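Local coordinates for protein B-N-acetylhexosaminidase (Streptomyces plicatus, PDB 5FCZ) that probably removes terminal non-reducing N-acetylhexosamine residues from beta-N-acetylhexosaminides, as a family 20 glycoside hydrolase with a TIM-barrel catalytic domain, at residues Y399-Y404 with P446-T451; L164-H169 with L193-D198. All coordinates share one frame; numbering follows the deposited sequence.

How the contacts relate
Contacts 1 and 2 lie beside each other at the C-terminal ends of the barrel strands, their centres about 12 Å apart. Strand 440-447 of contact 1 pairs with strand 159-165 of contact 2, so the eighth and first strands close the barrel at this point. Beyond the strands, T449 joins the two: its OG1 lies 2.8 Å from D165 O and its O 2.8 Å from H169 ND1, both probable hydrogen bonds. W448 CE3 packs 3.3 Å from R168 NH1. Both contacts grip TNX: contact 1 supplies D401, W448 and E450, contact 2 the guanidinium of R168, and O4 is bonded from both. W414 and D319 add further hydrogen bonds.

Contact 1. Residues Y399-Y404 with P446-T451; sequences YLDMKY and PLWTET. With TNX (1,5-anhydro-2-deoxy-2-(ethanethioylamino)-D-arabino-hex-1-enitol), chain B.
The indole of W448 has the sugar ring of TNX over one face, the CG of D401 at its edge in plane, and the Y399 ring meeting it obliquely. The Y399 and five-membered ring planes stand 49° apart, with W448 NE1 over one face of the tyrosine, 3.2 Å from Y399 CE2. TNX S7 lies at the edge of the Y399 ring, and P446 CG reaches the same phenol at 3.5 Å from Y399 CE1. CG of W448 lies anti to its carbonyl carbon (chi1 -56°), which lays the indole beneath the sugar. D401 runs alongside W448, its carboxylate turned 60° from the indole plane. D401 OD2 accepts from TNX O6 at 2.7 Å, and E450 OE2 takes TNX O4, also at 2.7 Å. The two acids stand near each other, and a water donating to D401 OD2 and E450 OE1 probably eases their mutual repulsion. Without the indole, with an alanine here, the sugar would probably lose its flat floor and the Y399 ring one of the groups that hold its rotation. Behind the site, L400 N donates to P446 O at 2.8 Å, fixing the type I turn Y399-M402 against the end of strand 440-447, while L447 CD1 packs 3.8 Å from L400 CB. Aromatic floor and hydroxyl-binding acids together form the sugar pocket at the C-terminal mouth of the TIM barrel of this family 20 hexosaminidase.

Contact 2. Residues L164-H169 with L193-D198; sequences LDVSRH and LHLSDD. With TNX (1,5-anhydro-2-deoxy-2-(ethanethioylamino)-D-arabino-hex-1-enitol), chain B.
R168 and D197 form a salt bridge, R168 NH2 to D197 OD1 at 3.1 Å, with the carboxylate carbon over one face of the guanidinium and the planes 38° apart. In the guanidinium plane, R168 NH1 makes a second salt bridge to D165 OD2, met from above the carboxylate plane. On the other side of NH1, toward NH2, the guanidinium meets the ligand: NH2 donates to TNX O3 at 2.8 Å, near the plane, and NH1 to TNX O4 at 2.9 Å. H194 NE2 reaches the anti lone pair of D197 OD2 at 2.7 Å, almost in the ring plane. D165 OD1 accepts from S167 N, an Asx turn, and from R168 N, which extends it to an Asx motif; CG anti to the backbone N (chi1 164°) carries the carboxylate forward to these amides. S167 OG donates to H194 O at 2.9 Å from above the carbonyl plane. In the backbone, H194 N bonds to L164 O almost straight, at 177°, and V166 N weakly to H194 O. In this parallel beta-alpha-beta unit one loop carries the sugar-binding R168 and the other the D197 that braces it, at the C-terminal strand ends where TIM-barrel active sites lie.

Contact 1. Residues Y399-Y404 with P446-T451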
# COMPACT_ATOMS: atom_id res chain seq x y z
N TYR A 399 8.25 1.01 -8.37
CA TYR A 399 7.42 0.05 -9.09
C TYR A 399 7.94 -1.33 -8.75
O TYR A 399 9.00 -1.71 -9.22
CB TYR A 399 7.46 0.31 -10.59
CG TYR A 399 6.39 1.29 -11.07
CD1 TYR A 399 5.96 2.31 -10.24
CD2 TYR A 399 5.81 1.18 -12.33
CE1 TYR A 399 4.98 3.19 -10.65
CE2 TYR A 399 4.85 2.01 -12.74
CZ TYR A 399 4.41 3.03 -11.88
OH TYR A 399 3.40 3.91 -12.23
N LEU A 400 7.21 -2.08 -7.91
CA LEU A 400 7.67 -3.40 -7.48
C LEU A 400 7.61 -4.43 -8.60
O LEU A 400 8.24 -5.49 -8.48
CB LEU A 400 6.87 -3.88 -6.27
CG LEU A 400 6.86 -2.84 -5.15
CD1 LEU A 400 5.83 -3.18 -4.09
CD2 LEU A 400 8.25 -2.71 -4.54
N ASP A 401 6.93 -4.14 -9.70
CA ASP A 401 6.98 -5.05 -10.84
C ASP A 401 8.24 -4.89 -11.68
O ASP A 401 8.43 -5.70 -12.59
CB ASP A 401 5.76 -4.85 -11.75
CG ASP A 401 5.69 -3.44 -12.34
OD1 ASP A 401 6.01 -2.48 -11.60
OD2 ASP A 401 5.34 -3.30 -13.54
N MET A 402 9.09 -3.89 -11.42
CA MET A 402 10.30 -3.66 -12.21
C MET A 402 11.43 -4.61 -11.79
O MET A 402 11.72 -4.76 -10.59
CB MET A 402 10.76 -2.21 -12.06
CG MET A 402 11.33 -1.65 -13.34
SD MET A 402 10.09 -1.54 -14.68
CE MET A 402 8.77 -0.52 -13.98
N LYS A 403 12.06 -5.24 -12.78
CA LYS A 403 13.17 -6.15 -12.54
C LYS A 403 14.26 -5.49 -11.73
O LYS A 403 14.52 -4.29 -11.87
CB LYS A 403 13.78 -6.63 -13.86
CG LYS A 403 12.86 -7.40 -14.74
CD LYS A 403 13.60 -8.15 -15.81
CE LYS A 403 12.68 -8.56 -16.96
NZ LYS A 403 12.49 -10.03 -17.03
N TYR A 404 14.94 -6.31 -10.94
CA TYR A 404 16.07 -5.84 -10.14
C TYR A 404 17.30 -5.66 -11.02
O TYR A 404 18.04 -4.68 -10.88
CB TYR A 404 16.39 -6.85 -9.03
CG TYR A 404 15.27 -7.15 -8.06
CD1 TYR A 404 14.97 -6.26 -7.04
CD2 TYR A 404 14.55 -8.33 -8.14
CE1 TYR A 404 13.98 -6.53 -6.15
CE2 TYR A 404 13.54 -8.61 -7.24
CZ TYR A 404 13.27 -7.71 -6.25
OH TYR A 404 12.28 -7.95 -5.36
N PRO A 446 3.65 0.75 -6.20
CA PRO A 446 2.68 -0.06 -6.96
C PRO A 446 3.27 -1.38 -7.41
O PRO A 446 4.46 -1.48 -7.74
CB PRO A 446 2.35 0.82 -8.18
CG PRO A 446 3.01 2.14 -7.94
CD PRO A 446 4.20 1.81 -7.05
N LEU A 447 2.41 -2.38 -7.45
CA LEU A 447 2.80 -3.70 -7.92
C LEU A 447 1.87 -4.11 -9.06
O LEU A 447 0.77 -4.61 -8.81
CB LEU A 447 2.76 -4.69 -6.78
CG LEU A 447 3.05 -6.14 -7.14
CD1 LEU A 447 4.36 -6.20 -7.91
CD2 LEU A 447 3.10 -6.94 -5.82
N TRP A 448 2.32 -3.90 -10.30
CA TRP A 448 1.54 -4.26 -11.48
C TRP A 448 1.71 -5.75 -11.77
O TRP A 448 2.74 -6.34 -11.45
CB TRP A 448 1.96 -3.43 -12.70
CG TRP A 448 1.85 -1.97 -12.45
CD1 TRP A 448 2.84 -1.14 -12.03
CD2 TRP A 448 0.69 -1.16 -12.58
NE1 TRP A 448 2.37 0.13 -11.88
CE2 TRP A 448 1.05 0.15 -12.22
CE3 TRP A 448 -0.64 -1.43 -12.97
CZ2 TRP A 448 0.13 1.22 -12.25
CZ3 TRP A 448 -1.55 -0.38 -13.00
CH2 TRP A 448 -1.15 0.93 -12.65
N THR A 449 0.68 -6.36 -12.36
CA THR A 449 0.69 -7.82 -12.48
C THR A 449 0.63 -8.35 -13.93
O THR A 449 0.17 -9.47 -14.16
CB THR A 449 -0.41 -8.41 -11.60
OG1 THR A 449 -1.70 -7.89 -11.96
CG2 THR A 449 -0.15 -8.06 -10.16
N GLU A 450 1.18 -7.64 -14.94
CA GLU A 450 1.29 -8.25 -16.27
C GLU A 450 1.95 -9.62 -16.21
O GLU A 450 1.58 -10.54 -16.96
CB GLU A 450 2.09 -7.39 -17.25
CG GLU A 450 1.31 -6.25 -17.83
CD GLU A 450 1.41 -5.00 -16.97
OE1 GLU A 450 1.75 -5.09 -15.76
OE2 GLU A 450 1.16 -3.91 -17.53
N THR A 451 2.94 -9.78 -15.32
CA THR A 451 3.82 -10.93 -15.30
C THR A 451 3.65 -11.79 -14.06
O THR A 451 4.36 -12.79 -13.92
CB THR A 451 5.31 -10.50 -15.39
OG1 THR A 451 5.76 -10.09 -14.09
CG2 THR A 451 5.52 -9.32 -16.36
C1 TNX B . 2.35 1.51 -17.22
S7 TNX B . 2.30 2.73 -14.71
C2 TNX B . 1.11 1.55 -16.77
C3 TNX B . 0.42 0.25 -16.34
C4 TNX B . 1.50 -0.87 -16.43
C5 TNX B . 2.83 -0.35 -15.85
C6 TNX B . 3.91 -1.40 -16.08
C7 TNX B . 0.89 3.35 -15.34
C8 TNX B . 0.10 4.42 -14.62
N2 TNX B . 0.48 2.80 -16.48
O3 TNX B . -0.71 0.01 -17.13
O4 TNX B . 1.04 -1.97 -15.72
O5 TNX B . 3.29 0.86 -16.49
O6 TNX B . 4.94 -1.21 -15.15
O HOH W 1 4.17 -5.47 -14.61

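Contact 2. Residues L164-H169 with L193-D198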
# COMPACT_ATOMS: atom_id res chain seq x y z
N LEU A 164 -2.08 -2.75 -5.49
CA LEU A 164 -2.11 -4.04 -6.15
C LEU A 164 -2.96 -3.95 -7.40
O LEU A 164 -4.06 -3.40 -7.38
CB LEU A 164 -2.65 -5.15 -5.24
CG LEU A 164 -2.45 -6.56 -5.82
CD1 LEU A 164 -0.96 -6.90 -6.05
CD2 LEU A 164 -3.12 -7.61 -4.94
N ASP A 165 -2.41 -4.48 -8.49
CA ASP A 165 -3.10 -4.57 -9.77
C ASP A 165 -3.81 -5.92 -9.78
O ASP A 165 -3.15 -6.97 -9.74
CB ASP A 165 -2.08 -4.37 -10.91
CG ASP A 165 -2.59 -4.80 -12.28
OD1 ASP A 165 -3.81 -5.05 -12.45
OD2 ASP A 165 -1.70 -4.91 -13.18
N VAL A 166 -5.15 -5.90 -9.77
CA VAL A 166 -5.94 -7.12 -9.82
C VAL A 166 -6.61 -7.25 -11.17
O VAL A 166 -7.35 -8.23 -11.41
CB VAL A 166 -6.96 -7.23 -8.67
CG1 VAL A 166 -6.24 -7.30 -7.30
CG2 VAL A 166 -7.98 -6.12 -8.71
N SER A 167 -6.32 -6.32 -12.09
CA SER A 167 -6.91 -6.37 -13.42
C SER A 167 -6.11 -7.28 -14.33
O SER A 167 -6.70 -8.02 -15.11
CB SER A 167 -6.98 -4.98 -14.04
OG SER A 167 -7.71 -4.11 -13.23
N ARG A 168 -4.77 -7.23 -14.24
CA ARG A 168 -3.94 -7.95 -15.20
C ARG A 168 -3.96 -9.44 -14.91
O ARG A 168 -4.29 -10.24 -15.79
CB ARG A 168 -2.52 -7.41 -15.20
CG ARG A 168 -2.35 -6.33 -16.19
CD ARG A 168 -3.43 -5.23 -16.04
NE ARG A 168 -3.18 -4.16 -17.00
CZ ARG A 168 -2.32 -3.16 -16.81
NH1 ARG A 168 -1.64 -3.03 -15.67
NH2 ARG A 168 -2.13 -2.30 -17.79
N HIS A 169 -3.64 -9.83 -13.68
CA HIS A 169 -4.05 -11.12 -13.14
C HIS A 169 -4.91 -10.88 -11.92
O HIS A 169 -4.60 -10.02 -11.09
CB HIS A 169 -2.86 -11.97 -12.78
CG HIS A 169 -2.16 -12.54 -13.96
ND1 HIS A 169 -1.11 -11.90 -14.59
CD2 HIS A 169 -2.39 -13.67 -14.65
CE1 HIS A 169 -0.71 -12.63 -15.62
NE2 HIS A 169 -1.47 -13.71 -15.68
N LEU A 193 -6.22 -0.10 -4.99
CA LEU A 193 -6.58 -1.29 -5.76
C LEU A 193 -6.89 -0.86 -7.18
O LEU A 193 -7.79 -0.03 -7.40
CB LEU A 193 -7.80 -1.99 -5.16
CG LEU A 193 -7.65 -2.66 -3.79
CD1 LEU A 193 -8.93 -3.43 -3.38
CD2 LEU A 193 -6.48 -3.59 -3.79
N HIS A 194 -6.16 -1.43 -8.14
CA HIS A 194 -6.36 -1.17 -9.57
C HIS A 194 -7.41 -2.16 -10.06
O HIS A 194 -7.11 -3.29 -10.47
CB HIS A 194 -5.02 -1.30 -10.31
CG HIS A 194 -5.03 -0.73 -11.68
ND1 HIS A 194 -4.94 0.63 -11.93
CD2 HIS A 194 -5.11 -1.33 -12.89
CE1 HIS A 194 -5.00 0.83 -13.23
NE2 HIS A 194 -5.10 -0.33 -13.83
N LEU A 195 -8.68 -1.73 -9.99
CA LEU A 195 -9.84 -2.60 -10.17
C LEU A 195 -10.29 -2.79 -11.61
O LEU A 195 -11.12 -3.68 -11.87
CB LEU A 195 -11.02 -2.08 -9.34
CG LEU A 195 -10.90 -2.20 -7.80
CD1 LEU A 195 -12.06 -1.55 -7.09
CD2 LEU A 195 -10.76 -3.64 -7.32
N SER A 196 -9.78 -2.01 -12.55
CA SER A 196 -10.16 -2.20 -13.94
C SER A 196 -8.99 -1.85 -14.83
O SER A 196 -8.17 -1.00 -14.50
CB SER A 196 -11.36 -1.34 -14.32
OG SER A 196 -11.05 0.01 -14.15
N ASP A 197 -8.93 -2.52 -15.97
CA ASP A 197 -7.96 -2.18 -16.99
C ASP A 197 -8.40 -2.83 -18.30
O ASP A 197 -9.58 -3.17 -18.46
CB ASP A 197 -6.55 -2.61 -16.56
CG ASP A 197 -5.49 -1.75 -17.17
OD1 ASP A 197 -5.20 -1.94 -18.37
OD2 ASP A 197 -4.95 -0.89 -16.44
N ASP A 198 -7.46 -3.00 -19.23
CA ASP A 198 -7.83 -3.55 -20.54
C ASP A 198 -8.17 -5.04 -20.47
O ASP A 198 -8.99 -5.52 -21.26
CB ASP A 198 -6.69 -3.33 -21.53
CG ASP A 198 -6.48 -1.87 -21.80
OD1 ASP A 198 -7.45 -1.17 -22.11
OD2 ASP A 198 -5.35 -1.42 -21.63
C1 TNX B . 2.35 1.51 -17.22
S7 TNX B . 2.30 2.73 -14.71
C2 TNX B . 1.11 1.55 -16.77
C3 TNX B . 0.42 0.25 -16.34
C4 TNX B . 1.50 -0.87 -16.43
C5 TNX B . 2.83 -0.35 -15.85
C6 TNX B . 3.91 -1.40 -16.08
C7 TNX B . 0.89 3.35 -15.34
C8 TNX B . 0.10 4.42 -14.62
N2 TNX B . 0.48 2.80 -16.48
O3 TNX B . -0.71 0.01 -17.13
O4 TNX B . 1.04 -1.97 -15.72
O5 TNX B . 3.29 0.86 -16.49
O6 TNX B . 4.94 -1.21 -15.15
O HOH W 2 -3.23 -2.43 -20.50